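Local atomic coordinates of beta-lactamase domain protein (Burkholderia ambifaria, PDB entry 5I0P), a protein that binds two zinc ions and probably acts as a hydrolase of the metallo-beta-lactamase superfamily. Residues 100-105 with 230-235; 106-111 with 127-132; 209-214 with 258-263. All coordinates share one frame; numbering follows the deposited sequence.

Contact 1. Residues 100-105 with 230-235; sequences VTHCHP and SGDMVL. With ZN (zinc ion), chain E; ZN (zinc ion), chain F.
Thr101 meets Gly231 where the two backbones come nearest: Gly231, which has a positive phi, brings its CA within 4.3 Å of the methyl CG2 of Thr101. The hydroxyl of Thr101 serves the next residue instead. His102 ND1 donates to Thr101 OG1 (2.9 Å, N-H...O angle 150°), a bond that fixes the rotation of the imidazole and leaves NE2 for the metal. With chi1 at 68°, the ring of His102 sits between its own backbone N and carbonyl carbon and reaches the zinc ion of chain E through NE2 at 2.4 Å. His102 and His104 belong to the HxHxDH signature of the metallo-beta-lactamase fold, here HCHPDH, and the Asp232 loop faces it from the end of strand 227-231. Asp232 OD2 lies near the plane of the His102 ring, at its edge, 3.1 Å from NE2; the two atoms are ligands of the same metal. The ring and carboxylate planes stand 71° apart. His104 adds ND1 at 2.1 Å from this zinc, and His213 NE2 is its fourth protein ligand. Asp232 OD2 bridges both metals, at 2.1 Å and 2.4 Å, and OD1 joins it on the zinc ion of chain F at 2.5 Å.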
loop_
_atom_site.group_PDB
_atom_site.type_symbol
_atom_site.label_atom_id
_atom_site.label_comp_id
_atom_site.label_asym_id
_atom_site.label_seq_id
_atom_site.Cartn_x
_atom_site.Cartn_y
_atom_site.Cartn_z
ATOM N N VAL A 100 1.580 -11.014 -0.496
ATOM C CA VAL A 100 2.020 -9.620 -0.570
ATOM C C VAL A 100 0.907 -8.727 -1.129
ATOM O O VAL A 100 0.348 -9.008 -2.195
ATOM C CB VAL A 100 3.306 -9.484 -1.403
ATOM C CG1 VAL A 100 3.604 -8.005 -1.689
ATOM C CG2 VAL A 100 4.448 -10.152 -0.654
ATOM N N THR A 101 0.610 -7.633 -0.423
ATOM C CA THR A 101 -0.489 -6.769 -0.838
ATOM C C THR A 101 -0.177 -6.013 -2.134
ATOM O O THR A 101 -1.068 -5.799 -2.970
ATOM C CB THR A 101 -0.838 -5.785 0.295
ATOM O OG1 THR A 101 0.313 -5.017 0.676
ATOM C CG2 THR A 101 -1.379 -6.496 1.498
ATOM N N HIS A 102 1.058 -5.563 -2.297
ATOM C CA HIS A 102 1.404 -4.738 -3.432
ATOM C C HIS A 102 2.917 -4.565 -3.413
ATOM O O HIS A 102 3.581 -4.952 -2.445
ATOM C CB HIS A 102 0.648 -3.398 -3.427
ATOM C CG HIS A 102 1.029 -2.437 -2.333
ATOM N ND1 HIS A 102 0.765 -2.662 -0.995
ATOM C CD2 HIS A 102 1.615 -1.217 -2.395
ATOM C CE1 HIS A 102 1.174 -1.630 -0.284
ATOM N NE2 HIS A 102 1.695 -0.742 -1.112
ATOM N N CYS A 103 3.464 -4.001 -4.499
ATOM C CA CYS A 103 4.891 -4.153 -4.771
ATOM C C CYS A 103 5.772 -3.078 -4.145
ATOM O O CYS A 103 6.991 -3.084 -4.391
ATOM C CB CYS A 103 5.148 -4.184 -6.287
ATOM S SG CYS A 103 4.854 -2.601 -7.123
ATOM N N HIS A 104 5.214 -2.151 -3.366
ATOM C CA HIS A 104 6.077 -1.139 -2.754
ATOM C C HIS A 104 7.092 -1.807 -1.828
ATOM O O HIS A 104 6.802 -2.834 -1.183
ATOM C CB HIS A 104 5.263 -0.080 -2.014
ATOM C CG HIS A 104 4.498 0.807 -2.948
ATOM N ND1 HIS A 104 3.366 1.497 -2.578
ATOM C CD2 HIS A 104 4.677 1.066 -4.262
ATOM C CE1 HIS A 104 2.891 2.154 -3.619
ATOM N NE2 HIS A 104 3.668 1.912 -4.653
ATOM N N PRO A 105 8.299 -1.244 -1.765
ATOM C CA PRO A 105 9.438 -1.969 -1.168
ATOM C C PRO A 105 9.223 -2.392 0.292
ATOM O O PRO A 105 9.742 -3.442 0.713
ATOM C CB PRO A 105 10.583 -0.958 -1.285
ATOM C CG PRO A 105 10.132 0.007 -2.269
ATOM C CD PRO A 105 8.666 0.105 -2.199
ATOM N N SER A 230 -5.943 -3.985 5.173
ATOM C CA SER A 230 -6.234 -2.916 4.236
ATOM C C SER A 230 -5.031 -2.498 3.411
ATOM O O SER A 230 -5.200 -1.715 2.470
ATOM C CB SER A 230 -6.806 -1.692 4.964
ATOM O OG SER A 230 -5.859 -1.075 5.794
ATOM N N GLY A 231 -3.847 -3.041 3.690
ATOM C CA GLY A 231 -2.669 -2.629 2.935
ATOM C C GLY A 231 -2.445 -1.142 3.131
ATOM O O GLY A 231 -2.554 -0.612 4.244
ATOM N N ASP A 232 -2.160 -0.444 2.045
ATOM C CA ASP A 232 -2.017 0.997 2.103
ATOM C C ASP A 232 -3.271 1.723 1.628
ATOM O O ASP A 232 -3.240 2.948 1.522
ATOM C CB ASP A 232 -0.840 1.481 1.253
ATOM C CG ASP A 232 0.518 1.173 1.846
ATOM O OD1 ASP A 232 0.684 0.688 2.976
ATOM O OD2 ASP A 232 1.478 1.446 1.129
ATOM N N MET A 233 -4.366 1.011 1.324
ATOM C CA MET A 233 -5.517 1.699 0.740
ATOM C C MET A 233 -6.272 2.522 1.782
ATOM O O MET A 233 -6.764 3.620 1.473
ATOM C CB MET A 233 -6.458 0.698 0.052
ATOM C CG MET A 233 -5.836 0.086 -1.162
ATOM S SD MET A 233 -5.579 1.284 -2.502
ATOM C CE MET A 233 -7.262 1.738 -2.946
ATOM N N VAL A 234 -6.361 2.040 3.021
ATOM C CA VAL A 234 -7.011 2.799 4.103
ATOM C C VAL A 234 -6.050 2.837 5.280
ATOM O O VAL A 234 -5.876 1.825 5.981
ATOM C CB VAL A 234 -8.357 2.205 4.547
ATOM C CG1 VAL A 234 -9.057 3.175 5.505
ATOM C CG2 VAL A 234 -9.250 1.819 3.338
ATOM N N LEU A 235 -5.425 3.991 5.498
ATOM C CA LEU A 235 -4.549 4.153 6.621
ATOM C C LEU A 235 -5.171 5.118 7.637
ATOM O O LEU A 235 -5.781 6.116 7.247
ATOM C CB LEU A 235 -3.182 4.658 6.183
ATOM C CG LEU A 235 -2.538 3.811 5.094
ATOM C CD1 LEU A 235 -1.294 4.517 4.508
ATOM C CD2 LEU A 235 -2.203 2.457 5.597
HETATM ZN ZN ZN E . 2.516 1.490 -0.683
HETATM ZN ZN ZN F . 3.190 0.892 2.727
#

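Contact 2. Residues 106-111 with 127-132; sequences DHFGLA and LWMTLG. With ZN (zinc ion), chain F.
Beside Phe108, the residue that meets Met129 and Leu127 across this contact, His107 NE2 binds the zinc ion of chain F at 2.3 Å. Asp106 OD1 approaches the same metal at a long 2.7 Å, and Asp232 and His277 supply its other protein ligands. On the far side of the His107 ring, ND1 is hydrogen-bonded to Asp70 OD2, so a second-shell carboxylate helps to set the ring's rotation and probably polarises it.

Asp106 and His107 close the HxHxDH signature of the metallo-beta-lactamase fold, carried here on the short helix 105-108, and Phe108 packs that helix against strand 126-130 of the seven-stranded sheet. The evidence is the placing of its ring. CG is anti to the backbone N (chi1 -169°), which brings the ring up to the strand even though Phe108 CA and Met129 CA are 9.7 Å apart. Met129 answers with a fully extended chain that crosses the phenylalanine side chain at about a right angle. The methyl CE stands over the centre of one ring face, 3.6 Å from the Phe108 centroid and 11° off the ring normal, a CH-pi contact. The sulfur comes in obliquely: Met129 SD is 4.0 Å from the Phe108 centroid and 36° off the normal, a Met-aromatic contact as well. Leu127, two residues earlier on the same strand, works from another direction, its CD2 lying in the plane of the ring at the edge, 3.8 Å from Phe108 CE1. One face and one edge of the ring are thus met by alternate residues of a single strand. From Phe108 to Ala111 the backbone makes a type I beta turn, closed by Ala111 N donating to Phe108 O at 3.1 Å, and the chain then enters helix 111-115.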
loop_
_atom_site.group_PDB
_atom_site.type_symbol
_atom_site.label_atom_id
_atom_site.label_comp_id
_atom_site.label_asym_id
_atom_site.label_seq_id
_atom_site.Cartn_x
_atom_site.Cartn_y
_atom_site.Cartn_z
ATOM N N ASP A 106 8.506 -1.587 1.086
ATOM C CA ASP A 106 8.300 -1.961 2.473
ATOM C C ASP A 106 7.374 -3.177 2.598
ATOM O O ASP A 106 7.433 -3.875 3.620
ATOM C CB ASP A 106 7.811 -0.749 3.311
ATOM C CG ASP A 106 6.677 0.064 2.644
ATOM O OD1 ASP A 106 5.743 0.493 3.379
ATOM O OD2 ASP A 106 6.700 0.282 1.412
ATOM N N HIS A 107 6.581 -3.495 1.561
ATOM C CA HIS A 107 5.736 -4.689 1.616
ATOM C C HIS A 107 6.378 -5.914 0.988
ATOM O O HIS A 107 6.152 -7.031 1.473
ATOM C CB HIS A 107 4.392 -4.413 0.953
ATOM C CG HIS A 107 3.659 -3.277 1.583
ATOM N ND1 HIS A 107 2.556 -3.460 2.396
ATOM C CD2 HIS A 107 3.912 -1.947 1.585
ATOM C CE1 HIS A 107 2.128 -2.286 2.824
ATOM N NE2 HIS A 107 2.929 -1.354 2.344
ATOM N N PHE A 108 7.265 -5.703 0.007
ATOM C CA PHE A 108 7.709 -6.715 -0.933
ATOM C C PHE A 108 9.190 -7.019 -0.835
ATOM O O PHE A 108 9.605 -8.070 -1.322
ATOM C CB PHE A 108 7.405 -6.243 -2.362
ATOM C CG PHE A 108 7.571 -7.278 -3.425
ATOM C CD1 PHE A 108 7.083 -8.563 -3.266
ATOM C CD2 PHE A 108 8.169 -6.937 -4.642
ATOM C CE1 PHE A 108 7.215 -9.521 -4.294
ATOM C CE2 PHE A 108 8.269 -7.861 -5.684
ATOM C CZ PHE A 108 7.795 -9.167 -5.496
ATOM N N GLY A 109 9.976 -6.153 -0.190
ATOM C CA GLY A 109 11.427 -6.277 -0.237
ATOM C C GLY A 109 11.955 -7.638 0.192
ATOM O O GLY A 109 12.845 -8.203 -0.459
ATOM N N LEU A 110 11.438 -8.179 1.307
ATOM C CA LEU A 110 11.967 -9.424 1.864
ATOM C C LEU A 110 11.193 -10.653 1.405
ATOM O O LEU A 110 11.301 -11.719 2.032
ATOM C CB LEU A 110 11.994 -9.374 3.390
ATOM C CG LEU A 110 13.175 -8.592 3.900
ATOM C CD1 LEU A 110 13.141 -8.571 5.408
ATOM C CD2 LEU A 110 14.418 -9.243 3.391
ATOM N N ALA A 111 10.394 -10.515 0.349
ATOM C CA ALA A 111 9.577 -11.626 -0.108
ATOM C C ALA A 111 10.444 -12.811 -0.538
ATOM O O ALA A 111 10.210 -13.955 -0.105
ATOM C CB ALA A 111 8.660 -11.155 -1.233
ATOM N N LEU A 127 5.290 -17.390 -3.289
ATOM C CA LEU A 127 4.778 -16.032 -3.171
ATOM C C LEU A 127 3.384 -15.914 -3.780
ATOM O O LEU A 127 3.179 -16.306 -4.929
ATOM C CB LEU A 127 5.731 -15.072 -3.887
ATOM C CG LEU A 127 5.088 -13.733 -4.236
ATOM C CD1 LEU A 127 4.896 -12.945 -2.960
ATOM C CD2 LEU A 127 5.923 -12.957 -5.263
ATOM N N TRP A 128 2.441 -15.332 -3.029
ATOM C CA TRP A 128 1.094 -15.018 -3.513
ATOM C C TRP A 128 0.951 -13.502 -3.703
ATOM O O TRP A 128 1.158 -12.726 -2.761
ATOM C CB TRP A 128 0.023 -15.554 -2.546
ATOM C CG TRP A 128 -0.020 -17.094 -2.465
ATOM C CD1 TRP A 128 1.033 -17.925 -2.222
ATOM C CD2 TRP A 128 -1.178 -17.943 -2.587
ATOM N NE1 TRP A 128 0.619 -19.233 -2.218
ATOM C CE2 TRP A 128 -0.732 -19.276 -2.446
ATOM C CE3 TRP A 128 -2.544 -17.704 -2.822
ATOM C CZ2 TRP A 128 -1.601 -20.383 -2.556
ATOM C CZ3 TRP A 128 -3.402 -18.782 -2.920
ATOM C CH2 TRP A 128 -2.921 -20.123 -2.802
ATOM N N MET A 129 0.562 -13.080 -4.908
ATOM C CA MET A 129 0.543 -11.661 -5.268
ATOM C C MET A 129 -0.357 -11.469 -6.491
ATOM O O MET A 129 -0.621 -12.411 -7.252
ATOM C CB MET A 129 1.961 -11.167 -5.555
ATOM C CG MET A 129 2.236 -9.704 -5.430
ATOM S SD MET A 129 4.032 -9.501 -5.453
ATOM C CE MET A 129 4.248 -7.716 -5.307
ATOM N N THR A 130 -0.827 -10.245 -6.682
ATOM C CA THR A 130 -1.554 -9.969 -7.911
ATOM C C THR A 130 -0.572 -9.824 -9.066
ATOM O O THR A 130 0.609 -9.506 -8.875
ATOM C CB THR A 130 -2.409 -8.702 -7.824
ATOM O OG1 THR A 130 -1.565 -7.559 -7.661
ATOM C CG2 THR A 130 -3.455 -8.785 -6.706
ATOM N N LEU A 131 -1.080 -10.095 -10.271
ATOM C CA LEU A 131 -0.262 -10.024 -11.477
ATOM C C LEU A 131 0.315 -8.624 -11.689
ATOM O O LEU A 131 1.485 -8.482 -12.063
ATOM C CB LEU A 131 -1.087 -10.448 -12.686
ATOM C CG LEU A 131 -0.332 -10.537 -14.021
ATOM C CD1 LEU A 131 -0.902 -11.674 -14.890
ATOM C CD2 LEU A 131 -0.337 -9.217 -14.824
ATOM N N GLY A 132 -0.513 -7.576 -11.543
ATOM C CA GLY A 132 -0.003 -6.236 -11.777
ATOM C C GLY A 132 1.121 -5.878 -10.820
ATOM O O GLY A 132 2.160 -5.363 -11.230
HETATM ZN ZN ZN F . 3.190 0.892 2.727
#

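Contact 3. Residues 209-214 with 258-263; sequences TGYGHS and LESLGR. With ZN (zinc ion), chain E.
Strand 203-210 of the six-stranded sheet runs into the loop that bears the zinc ligand His213, and at this exit Tyr211 is fastened to Ser260 of helix 253-260. Tyr211 N donates to Ser260 OG at 2.8 Å, with an N-H...O angle of 151°. The serine hydroxyl lies beside its own backbone N (chi1 -63°), from where it is also hydrogen-bonded to Leu256 O, one turn back in the helix; this buried oxygen therefore accepts from the residue that follows the strand and donates within the helix. The backbones are close here, with Gly210 CA 5.2 Å from Ser260 CA. The serine side chain fills that gap: its OG is 3.7 Å from Gly210 CA and stands at the edge of the Tyr211 ring, near its plane.

Further along the loop, His213 delivers NE2 to the zinc ion of chain E at 2.3 Å. His213 ND1 is hydrogen-bonded to Asn241 O, which helps to hold the ring in its metal-binding orientation. At the other end of the contact Arg263 NH1 comes within 4.4 Å of Thr209 O, too far to bond, and makes its salt bridge with Glu194 OE2; Thr209 OG1 is hydrogen-bonded to the other oxygen of that carboxylate, OE1. Between strand and helix a single water donates to both backbones, to Thr209 O at 3.1 Å and to Ser260 O at 2.8 Å.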
loop_
_atom_site.group_PDB
_atom_site.type_symbol
_atom_site.label_atom_id
_atom_site.label_comp_id
_atom_site.label_asym_id
_atom_site.label_seq_id
_atom_site.Cartn_x
_atom_site.Cartn_y
_atom_site.Cartn_z
ATOM N N THR A 209 -9.347 -5.682 -4.732
ATOM C CA THR A 209 -8.302 -4.936 -5.432
ATOM C C THR A 209 -8.571 -3.443 -5.343
ATOM O O THR A 209 -9.719 -3.004 -5.434
ATOM C CB THR A 209 -8.218 -5.323 -6.902
ATOM O OG1 THR A 209 -9.485 -5.074 -7.512
ATOM C CG2 THR A 209 -7.916 -6.775 -7.028
ATOM N N GLY A 210 -7.498 -2.677 -5.236
ATOM C CA GLY A 210 -7.586 -1.232 -5.191
ATOM C C GLY A 210 -6.627 -0.637 -6.200
ATOM O O GLY A 210 -5.641 -1.252 -6.579
ATOM N N TYR A 211 -6.959 0.558 -6.677
ATOM C CA TYR A 211 -6.198 1.163 -7.762
ATOM C C TYR A 211 -5.808 2.588 -7.388
ATOM O O TYR A 211 -6.375 3.187 -6.477
ATOM C CB TYR A 211 -7.005 1.112 -9.069
ATOM C CG TYR A 211 -7.386 -0.301 -9.440
ATOM C CD1 TYR A 211 -6.505 -1.113 -10.144
ATOM C CD2 TYR A 211 -8.593 -0.836 -9.042
ATOM C CE1 TYR A 211 -6.828 -2.432 -10.457
ATOM C CE2 TYR A 211 -8.927 -2.134 -9.336
ATOM C CZ TYR A 211 -8.042 -2.933 -10.050
ATOM O OH TYR A 211 -8.382 -4.235 -10.345
ATOM N N GLY A 212 -4.829 3.139 -8.099
ATOM C CA GLY A 212 -4.444 4.511 -7.850
ATOM C C GLY A 212 -3.206 4.677 -6.999
ATOM O O GLY A 212 -2.418 5.600 -7.220
ATOM N N HIS A 213 -3.030 3.807 -6.006
ATOM C CA HIS A 213 -1.807 3.763 -5.212
ATOM C C HIS A 213 -0.733 2.894 -5.870
ATOM O O HIS A 213 0.452 3.232 -5.844
ATOM C CB HIS A 213 -2.148 3.278 -3.795
ATOM C CG HIS A 213 -0.962 3.113 -2.901
ATOM N ND1 HIS A 213 -0.204 4.178 -2.458
ATOM C CD2 HIS A 213 -0.439 2.010 -2.318
ATOM C CE1 HIS A 213 0.769 3.728 -1.685
ATOM N NE2 HIS A 213 0.641 2.417 -1.573
ATOM N N SER A 214 -1.146 1.812 -6.513
ATOM C CA SER A 214 -0.251 0.822 -7.102
ATOM C C SER A 214 -1.043 0.074 -8.174
ATOM O O SER A 214 -2.271 0.245 -8.268
ATOM C CB SER A 214 0.285 -0.150 -6.036
ATOM O OG SER A 214 -0.770 -0.863 -5.409
ATOM N N LEU A 258 -10.050 7.226 -5.395
ATOM C CA LEU A 258 -11.319 7.630 -4.816
ATOM C C LEU A 258 -12.417 6.647 -5.195
ATOM O O LEU A 258 -13.365 6.440 -4.432
ATOM C CB LEU A 258 -11.665 9.062 -5.256
ATOM C CG LEU A 258 -10.687 10.142 -4.742
ATOM C CD1 LEU A 258 -11.028 11.525 -5.280
ATOM C CD2 LEU A 258 -10.557 10.156 -3.226
ATOM N N GLU A 259 -12.337 6.060 -6.378
ATOM C CA GLU A 259 -13.323 5.052 -6.731
ATOM C C GLU A 259 -13.074 3.757 -5.960
ATOM O O GLU A 259 -14.011 3.157 -5.439
ATOM C CB GLU A 259 -13.306 4.822 -8.227
ATOM C CG GLU A 259 -14.279 3.790 -8.749
ATOM C CD GLU A 259 -14.025 3.502 -10.227
ATOM O OE1 GLU A 259 -15.005 3.219 -10.953
ATOM O OE2 GLU A 259 -12.847 3.590 -10.673
ATOM N N SER A 260 -11.814 3.343 -5.827
ATOM C CA SER A 260 -11.521 2.143 -5.051
ATOM C C SER A 260 -12.007 2.253 -3.595
ATOM O O SER A 260 -12.399 1.252 -2.989
ATOM C CB SER A 260 -10.020 1.890 -5.079
ATOM O OG SER A 260 -9.578 1.635 -6.380
ATOM N N LEU A 261 -12.037 3.456 -3.029
ATOM C CA LEU A 261 -12.428 3.574 -1.630
ATOM C C LEU A 261 -13.856 3.128 -1.396
ATOM O O LEU A 261 -14.183 2.695 -0.284
ATOM C CB LEU A 261 -12.229 5.005 -1.148
ATOM C CG LEU A 261 -10.787 5.412 -0.877
ATOM C CD1 LEU A 261 -10.795 6.796 -0.249
ATOM C CD2 LEU A 261 -10.109 4.431 0.055
ATOM N N GLY A 262 -14.699 3.172 -2.430
ATOM C CA GLY A 262 -16.060 2.707 -2.276
ATOM C C GLY A 262 -16.176 1.255 -1.862
ATOM O O GLY A 262 -17.179 0.878 -1.255
ATOM N N ARG A 263 -15.158 0.438 -2.150
ATOM C CA ARG A 263 -15.163 -0.961 -1.736
ATOM C C ARG A 263 -15.178 -1.142 -0.211
ATOM O O ARG A 263 -15.723 -2.129 0.304
ATOM C CB ARG A 263 -13.932 -1.646 -2.324
ATOM C CG ARG A 263 -13.879 -1.677 -3.834
ATOM C CD ARG A 263 -15.089 -2.413 -4.455
ATOM N NE ARG A 263 -15.375 -3.765 -3.929
ATOM C CZ ARG A 263 -14.746 -4.897 -4.272
ATOM N NH1 ARG A 263 -13.740 -4.883 -5.133
ATOM N NH2 ARG A 263 -15.131 -6.052 -3.753
HETATM ZN ZN ZN E . 2.516 1.490 -0.683
HETATM O O HOH W 1 -10.475 -0.711 -3.518
#

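How the contacts relate
The centre of contact 1 lies about 2 Å from that of the folded chain, about 10 Å from that of contact 2 and about 11 Å from that of contact 3; contacts 2 and 3 have centres about 18 Å and nearest atoms about 5 Å apart. Both segments of contact 2 fall between those of contact 1, whereas the segments of contacts 1 and 3 alternate along the chain. Contacts 1 and 2 share the zinc ion of chain F, contacts 1 and 3 that of chain E. Val100 N probably bonds to Trp128 O beside the seven-stranded sheet, and Met233 CE packs on Ser260 CB near the six-stranded one. The dinuclear site thus joins loops issuing from both sheets.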